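Local coordinates for protein endo-beta-1,2-glucanase (PDB 6IMV) that hydrolyses internal beta-1,2-glucosidic linkages of beta-1,2-glucans, as an N-glycosylated fungal enzyme of a newly defined glycoside hydrolase family, at residues 342-347 and 376-381; 346-351 and 359-364. One frame throughout, in Å; residues are numbered along the deposited sequence.

Interaction 1. Residues 342-347 and 376-381; sequences GMFASI and QELDVI. With NAG (2-acetamido-2-deoxy-beta-D-glucopyranose), chain C.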
loop_
_atom_site.group_PDB
_atom_site.type_symbol
_atom_site.label_atom_id
_atom_site.label_comp_id
_atom_site.label_asym_id
_atom_site.label_seq_id
_atom_site.Cartn_x
_atom_site.Cartn_y
_atom_site.Cartn_z
ATOM N N GLY A 342 -13.049 -14.257 -5.205
ATOM C CA GLY A 342 -11.987 -13.351 -4.847
ATOM C C GLY A 342 -12.486 -12.357 -3.821
ATOM O O GLY A 342 -13.603 -12.510 -3.291
ATOM N N MET A 343 -11.668 -11.335 -3.543
ATOM C CA MET A 343 -12.075 -10.270 -2.656
ATOM C C MET A 343 -11.803 -8.914 -3.333
ATOM O O MET A 343 -11.192 -8.859 -4.400
ATOM C CB MET A 343 -11.360 -10.401 -1.308
ATOM C CG MET A 343 -11.684 -11.687 -0.596
ATOM S SD MET A 343 -10.976 -11.818 1.070
ATOM C CE MET A 343 -9.241 -12.085 0.697
ATOM N N PHE A 344 -12.278 -7.834 -2.701
ATOM C CA PHE A 344 -12.446 -6.528 -3.328
ATOM C C PHE A 344 -11.507 -5.465 -2.732
ATOM O O PHE A 344 -11.317 -5.375 -1.515
ATOM C CB PHE A 344 -13.893 -6.063 -3.153
ATOM C CG PHE A 344 -14.901 -6.875 -3.923
ATOM C CD1 PHE A 344 -14.952 -6.800 -5.304
ATOM C CD2 PHE A 344 -15.799 -7.704 -3.266
ATOM C CE1 PHE A 344 -15.886 -7.542 -6.015
ATOM C CE2 PHE A 344 -16.733 -8.442 -3.975
ATOM C CZ PHE A 344 -16.774 -8.357 -5.351
ATOM N N ALA A 345 -10.962 -4.634 -3.627
ATOM C CA ALA A 345 -10.194 -3.454 -3.277
ATOM C C ALA A 345 -10.192 -2.483 -4.466
ATOM O O ALA A 345 -10.380 -2.897 -5.617
ATOM C CB ALA A 345 -8.788 -3.852 -2.882
ATOM N N SER A 346 -10.000 -1.195 -4.178
ATOM C CA SER A 346 -9.832 -0.185 -5.208
ATOM C C SER A 346 -8.790 -0.680 -6.222
ATOM O O SER A 346 -7.700 -1.147 -5.841
ATOM C CB SER A 346 -9.426 1.147 -4.614
ATOM O OG SER A 346 -10.309 1.546 -3.575
ATOM N N ILE A 347 -9.123 -0.585 -7.512
ATOM C CA ILE A 347 -8.365 -1.288 -8.554
ATOM C C ILE A 347 -8.705 -0.709 -9.934
ATOM O O ILE A 347 -9.802 -0.169 -10.152
ATOM C CB ILE A 347 -8.671 -2.803 -8.485
ATOM C CG1 ILE A 347 -7.658 -3.637 -9.262
ATOM C CG2 ILE A 347 -10.097 -3.114 -8.939
ATOM C CD1 ILE A 347 -6.286 -3.659 -8.641
ATOM N N GLN A 376 -21.351 0.906 -4.674
ATOM C CA GLN A 376 -20.126 0.153 -4.934
ATOM C C GLN A 376 -20.256 -0.632 -6.244
ATOM O O GLN A 376 -21.340 -1.079 -6.605
ATOM C CB GLN A 376 -19.811 -0.785 -3.766
ATOM C CG GLN A 376 -19.487 -0.036 -2.483
ATOM C CD GLN A 376 -18.632 -0.820 -1.507
ATOM O OE1 GLN A 376 -18.163 -1.919 -1.799
ATOM N NE2 GLN A 376 -18.456 -0.265 -0.315
ATOM N N GLU A 377 -19.126 -0.761 -6.942
ATOM C CA GLU A 377 -18.967 -1.630 -8.094
ATOM C C GLU A 377 -18.217 -2.884 -7.632
ATOM O O GLU A 377 -17.071 -2.780 -7.154
ATOM C CB GLU A 377 -18.212 -0.911 -9.218
ATOM C CG GLU A 377 -18.102 -1.760 -10.475
ATOM C CD GLU A 377 -17.429 -1.120 -11.676
ATOM O OE1 GLU A 377 -17.366 0.115 -11.721
ATOM O OE2 GLU A 377 -16.958 -1.877 -12.565
ATOM N N LEU A 378 -18.862 -4.048 -7.798
ATOM C CA LEU A 378 -18.383 -5.331 -7.290
ATOM C C LEU A 378 -18.246 -6.366 -8.417
ATOM O O LEU A 378 -18.339 -7.571 -8.175
ATOM C CB LEU A 378 -19.380 -5.818 -6.235
ATOM C CG LEU A 378 -19.586 -4.888 -5.044
ATOM C CD1 LEU A 378 -20.618 -5.469 -4.084
ATOM C CD2 LEU A 378 -18.264 -4.626 -4.337
ATOM N N ASP A 379 -17.985 -5.916 -9.646
ATOM C CA ASP A 379 -17.852 -6.858 -10.759
ATOM C C ASP A 379 -16.380 -7.255 -10.976
ATOM O O ASP A 379 -16.124 -8.201 -11.703
ATOM C CB ASP A 379 -18.508 -6.321 -12.033
ATOM C CG ASP A 379 -17.958 -4.996 -12.521
ATOM O OD1 ASP A 379 -17.224 -4.337 -11.779
ATOM O OD2 ASP A 379 -18.269 -4.647 -13.652
ATOM N N VAL A 380 -15.436 -6.550 -10.332
ATOM C CA VAL A 380 -13.998 -6.767 -10.527
ATOM C C VAL A 380 -13.321 -7.050 -9.177
ATOM O O VAL A 380 -13.482 -6.286 -8.214
ATOM C CB VAL A 380 -13.364 -5.553 -11.236
ATOM C CG1 VAL A 380 -11.836 -5.630 -11.269
ATOM C CG2 VAL A 380 -13.941 -5.376 -12.638
ATOM N N ILE A 381 -12.510 -8.120 -9.159
ATOM C CA ILE A 381 -11.761 -8.603 -7.995
ATOM C C ILE A 381 -10.259 -8.511 -8.304
ATOM O O ILE A 381 -9.847 -8.471 -9.473
ATOM C CB ILE A 381 -12.169 -10.045 -7.626
ATOM C CG1 ILE A 381 -12.086 -10.989 -8.831
ATOM C CG2 ILE A 381 -13.543 -10.060 -6.969
ATOM C CD1 ILE A 381 -12.353 -12.438 -8.511
HETATM C C1 NAG C . -15.627 -1.053 -15.659
HETATM C C2 NAG C . -16.495 0.188 -15.594
HETATM C C3 NAG C . -17.953 -0.234 -15.706
HETATM C C4 NAG C . -18.180 -0.965 -17.012
HETATM C C5 NAG C . -17.173 -2.096 -17.176
HETATM C C6 NAG C . -17.246 -2.667 -18.589
HETATM C C7 NAG C . -15.375 1.895 -14.232
HETATM C C8 NAG C . -15.379 2.596 -12.904
HETATM N N2 NAG C . -16.271 0.924 -14.365
HETATM O O3 NAG C . -18.792 0.905 -15.632
HETATM O O4 NAG C . -19.504 -1.521 -16.970
HETATM O O5 NAG C . -15.828 -1.669 -16.928
HETATM O O6 NAG C . -16.376 -3.790 -18.657
HETATM O O7 NAG C . -14.602 2.199 -15.123
HETATM O O HOH W 1 -11.476 -5.438 -6.508
#
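F344 and I381 bring the backbones nearest each other, with CA atoms 5.2 Å apart. The segments meet through side chains and a bridging water rather than direct backbone bonds: water 1 accepts from A345 N and donates to V380 O, at 2.8 Å from that oxygen. The F344 ring atoms CE1 and CZ each come to 3.3 Å from L378 O, just before strand 380-381. L378 CD2 stands over the ring centre, 3.9 Å from the centroid and 2° off the normal, a CH-pi contact. V380 O lies at the ring edge, 3.3 Å from F344 CD1, while I381 CG2 comes in obliquely at CE1. This buried packing sets the loop after helix 318-337 against strand 380-381, which pairs antiparallel with strand 415-421 in the large sheet. I381 CG1 sits between the backbone N and the carbonyl carbon (chi1 52°), and CD1 beyond it rests 3.8 Å from G342 CA. Further along, I347 CG2 meets V380 CG1 at 3.8 Å. On the glycan side, E377 reaches out with CG anti to the backbone N (chi1 -176°), and its OE1 accepts a hydrogen bond of 3.0 Å from NAG N2. D379 OD2 instead forms a salt bridge with R421.

Interaction 2. Residues 346-351 and 359-364; sequences SINNVT and VGYISN. With NAG (2-acetamido-2-deoxy-beta-D-glucopyranose), chain C; BGC (beta-D-glucopyranose), chain I.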
loop_
_atom_site.group_PDB
_atom_site.type_symbol
_atom_site.label_atom_id
_atom_site.label_comp_id
_atom_site.label_asym_id
_atom_site.label_seq_id
_atom_site.Cartn_x
_atom_site.Cartn_y
_atom_site.Cartn_z
ATOM N N SER A 346 -10.000 -1.195 -4.178
ATOM C CA SER A 346 -9.832 -0.185 -5.208
ATOM C C SER A 346 -8.790 -0.680 -6.222
ATOM O O SER A 346 -7.700 -1.147 -5.841
ATOM C CB SER A 346 -9.426 1.147 -4.614
ATOM O OG SER A 346 -10.309 1.546 -3.575
ATOM N N ILE A 347 -9.123 -0.585 -7.512
ATOM C CA ILE A 347 -8.365 -1.288 -8.554
ATOM C C ILE A 347 -8.705 -0.709 -9.934
ATOM O O ILE A 347 -9.802 -0.169 -10.152
ATOM C CB ILE A 347 -8.671 -2.803 -8.485
ATOM C CG1 ILE A 347 -7.658 -3.637 -9.262
ATOM C CG2 ILE A 347 -10.097 -3.114 -8.939
ATOM C CD1 ILE A 347 -6.286 -3.659 -8.641
ATOM N N ASN A 348 -7.756 -0.847 -10.868
ATOM C CA ASN A 348 -7.989 -0.571 -12.277
ATOM C C ASN A 348 -8.991 -1.585 -12.833
ATOM O O ASN A 348 -8.984 -2.768 -12.471
ATOM C CB ASN A 348 -6.696 -0.576 -13.095
ATOM C CG ASN A 348 -5.908 0.699 -12.897
ATOM O OD1 ASN A 348 -6.246 1.733 -13.475
ATOM N ND2 ASN A 348 -4.899 0.649 -12.046
ATOM N N ASN A 349 -9.842 -1.076 -13.729
ATOM C CA ASN A 349 -10.844 -1.833 -14.444
ATOM C C ASN A 349 -10.160 -2.629 -15.557
ATOM O O ASN A 349 -8.949 -2.476 -15.800
ATOM C CB ASN A 349 -11.906 -0.889 -15.012
ATOM C CG ASN A 349 -13.276 -1.512 -15.188
ATOM O OD1 ASN A 349 -13.444 -2.730 -15.080
ATOM N ND2 ASN A 349 -14.255 -0.663 -15.461
ATOM N N VAL A 350 -10.955 -3.451 -16.248
ATOM C CA VAL A 350 -10.484 -4.315 -17.326
ATOM C C VAL A 350 -9.916 -3.480 -18.482
ATOM O O VAL A 350 -10.262 -2.306 -18.680
ATOM C CB VAL A 350 -11.599 -5.245 -17.830
ATOM C CG1 VAL A 350 -12.131 -6.137 -16.729
ATOM C CG2 VAL A 350 -12.745 -4.480 -18.480
ATOM N N THR A 351 -9.039 -4.134 -19.245
ATOM C CA THR A 351 -8.542 -3.662 -20.505
ATOM C C THR A 351 -9.587 -3.951 -21.590
ATOM O O THR A 351 -10.178 -5.026 -21.626
ATOM C CB THR A 351 -7.222 -4.361 -20.863
ATOM O OG1 THR A 351 -6.263 -4.033 -19.857
ATOM C CG2 THR A 351 -6.696 -3.971 -22.229
ATOM N N VAL A 359 -10.242 0.660 -19.027
ATOM C CA VAL A 359 -11.469 1.425 -19.287
ATOM C C VAL A 359 -11.723 2.454 -18.174
ATOM O O VAL A 359 -12.459 3.405 -18.386
ATOM C CB VAL A 359 -12.696 0.527 -19.522
ATOM C CG1 VAL A 359 -12.513 -0.366 -20.732
ATOM C CG2 VAL A 359 -13.057 -0.305 -18.320
ATOM N N GLY A 360 -11.102 2.286 -17.004
ATOM C CA GLY A 360 -11.257 3.238 -15.912
ATOM C C GLY A 360 -10.673 2.697 -14.621
ATOM O O GLY A 360 -10.103 1.612 -14.605
ATOM N N TYR A 361 -10.790 3.484 -13.546
ATOM C CA TYR A 361 -10.392 3.050 -12.213
ATOM C C TYR A 361 -11.629 2.873 -11.320
ATOM O O TYR A 361 -12.475 3.754 -11.245
ATOM C CB TYR A 361 -9.408 4.042 -11.599
ATOM C CG TYR A 361 -8.814 3.557 -10.304
ATOM C CD1 TYR A 361 -7.758 2.665 -10.302
ATOM C CD2 TYR A 361 -9.328 3.959 -9.086
ATOM C CE1 TYR A 361 -7.207 2.198 -9.125
ATOM C CE2 TYR A 361 -8.790 3.503 -7.895
ATOM C CZ TYR A 361 -7.725 2.619 -7.915
ATOM O OH TYR A 361 -7.178 2.176 -6.752
ATOM N N ILE A 362 -11.705 1.724 -10.644
ATOM C CA ILE A 362 -12.802 1.406 -9.715
ATOM C C ILE A 362 -12.321 1.645 -8.284
ATOM O O ILE A 362 -11.644 0.786 -7.716
ATOM C CB ILE A 362 -13.294 -0.050 -9.882
ATOM C CG1 ILE A 362 -13.620 -0.410 -11.334
ATOM C CG2 ILE A 362 -14.478 -0.312 -8.964
ATOM C CD1 ILE A 362 -13.615 -1.903 -11.606
ATOM N N SER A 363 -12.695 2.799 -7.718
ATOM C CA SER A 363 -12.397 3.163 -6.330
ATOM C C SER A 363 -13.270 2.369 -5.362
ATOM O O SER A 363 -12.798 1.916 -4.311
ATOM C CB SER A 363 -12.619 4.637 -6.088
ATOM O OG SER A 363 -11.654 5.409 -6.780
ATOM N N ASN A 364 -14.556 2.274 -5.711
ATOM C CA ASN A 364 -15.622 1.926 -4.787
ATOM C C ASN A 364 -15.883 0.413 -4.833
ATOM O O ASN A 364 -17.001 -0.022 -5.093
ATOM C CB ASN A 364 -16.877 2.754 -5.075
ATOM C CG ASN A 364 -17.404 2.583 -6.486
ATOM O OD1 ASN A 364 -16.651 2.298 -7.406
ATOM N ND2 ASN A 364 -18.703 2.756 -6.665
HETATM C C1 NAG C . -15.627 -1.053 -15.659
HETATM C C2 NAG C . -16.495 0.188 -15.594
HETATM C C3 NAG C . -17.953 -0.234 -15.706
HETATM C C4 NAG C . -18.180 -0.965 -17.012
HETATM C C5 NAG C . -17.173 -2.096 -17.176
HETATM C C6 NAG C . -17.246 -2.667 -18.589
HETATM C C7 NAG C . -15.375 1.895 -14.232
HETATM C C8 NAG C . -15.379 2.596 -12.904
HETATM N N2 NAG C . -16.271 0.924 -14.365
HETATM O O3 NAG C . -18.792 0.905 -15.632
HETATM O O4 NAG C . -19.504 -1.521 -16.970
HETATM O O5 NAG C . -15.828 -1.669 -16.928
HETATM O O6 NAG C . -16.376 -3.790 -18.657
HETATM O O7 NAG C . -14.602 2.199 -15.123
HETATM C C2 BGC I . -4.916 6.124 -10.744
HETATM C C3 BGC I . -4.393 4.975 -11.624
HETATM C C4 BGC I . -3.420 4.055 -10.860
HETATM C C5 BGC I . -4.017 3.678 -9.496
HETATM C C6 BGC I . -3.079 2.822 -8.641
HETATM C C1 BGC I . -5.424 5.589 -9.412
HETATM O O1 BGC I . -5.892 6.611 -8.527
HETATM O O2 BGC I . -6.000 6.751 -11.407
HETATM O O3 BGC I . -3.752 5.489 -12.793
HETATM O O4 BGC I . -3.105 2.869 -11.619
HETATM O O5 BGC I . -4.373 4.864 -8.774
HETATM O O6 BGC I . -1.925 3.590 -8.307
HETATM O O HOH W 2 -5.437 0.255 -6.748
#
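S346 OG donates to S363 O over 2.6 Å, in the carbonyl plane and on a lone pair. Beside it, I347 and I362 exchange two backbone bonds, I347 N to I362 O and I362 N to I347 O, the latter 2.7 Å. N349 N to G360 O and V359 N to V350 O carry the pairing onward. The two segments are the arms of an antiparallel beta hairpin, with I347-I362 a hydrogen-bonded pair and N348-Y361 a non-hydrogen-bonded one. N348 and Y361 share the face turned to the sugar pocket. With Y361 CG anti to the backbone N (chi1 -172°), BGC C1 lies over the centre of one face of the ring, 3.7 Å above its plane, and I347 O lies over the opposite face toward the rim. N348 crosses the ring at about a right angle; its ND2 is hydrogen-bonded to E418 OE2 and also donates to BGC O4 (2.9 Å, 169°). Water 2 joins S346 O to Y361 OH. N349 carries the N-glycan, its ND2 covalently bound to NAG C1, while its OD1 accepts from V350 N, 36° above the amide plane. Around this linkage, V359 CG2 lies 3.4 Å from NAG O5, and I362 CG1 packs on NAG C8, 3.8 Å away.

Overall arrangement
The centres of interactions 1 and 2 lie about 9 Å apart, on the same side of the chain's centre, and both include S346 and I347. Along the chain, 342-347 leads from helix 318-337 into the hairpin of strands 347-352 and 357-362, after which the chain returns through 376-381 to strand 380-381 of the large sheet. The contacts touch directly: E377 N makes a probable hydrogen bond to N364 O (2.9 Å), and V380 CG2 packs on N349 OD1. Both reach the same NAG, covalently attached at N349 in interaction 2 and hydrogen-bonded by E377 in interaction 1. The glycan meets both hairpin and returning loop, whereas the hairpin face of N348 and Y361 belongs to the sugar pocket.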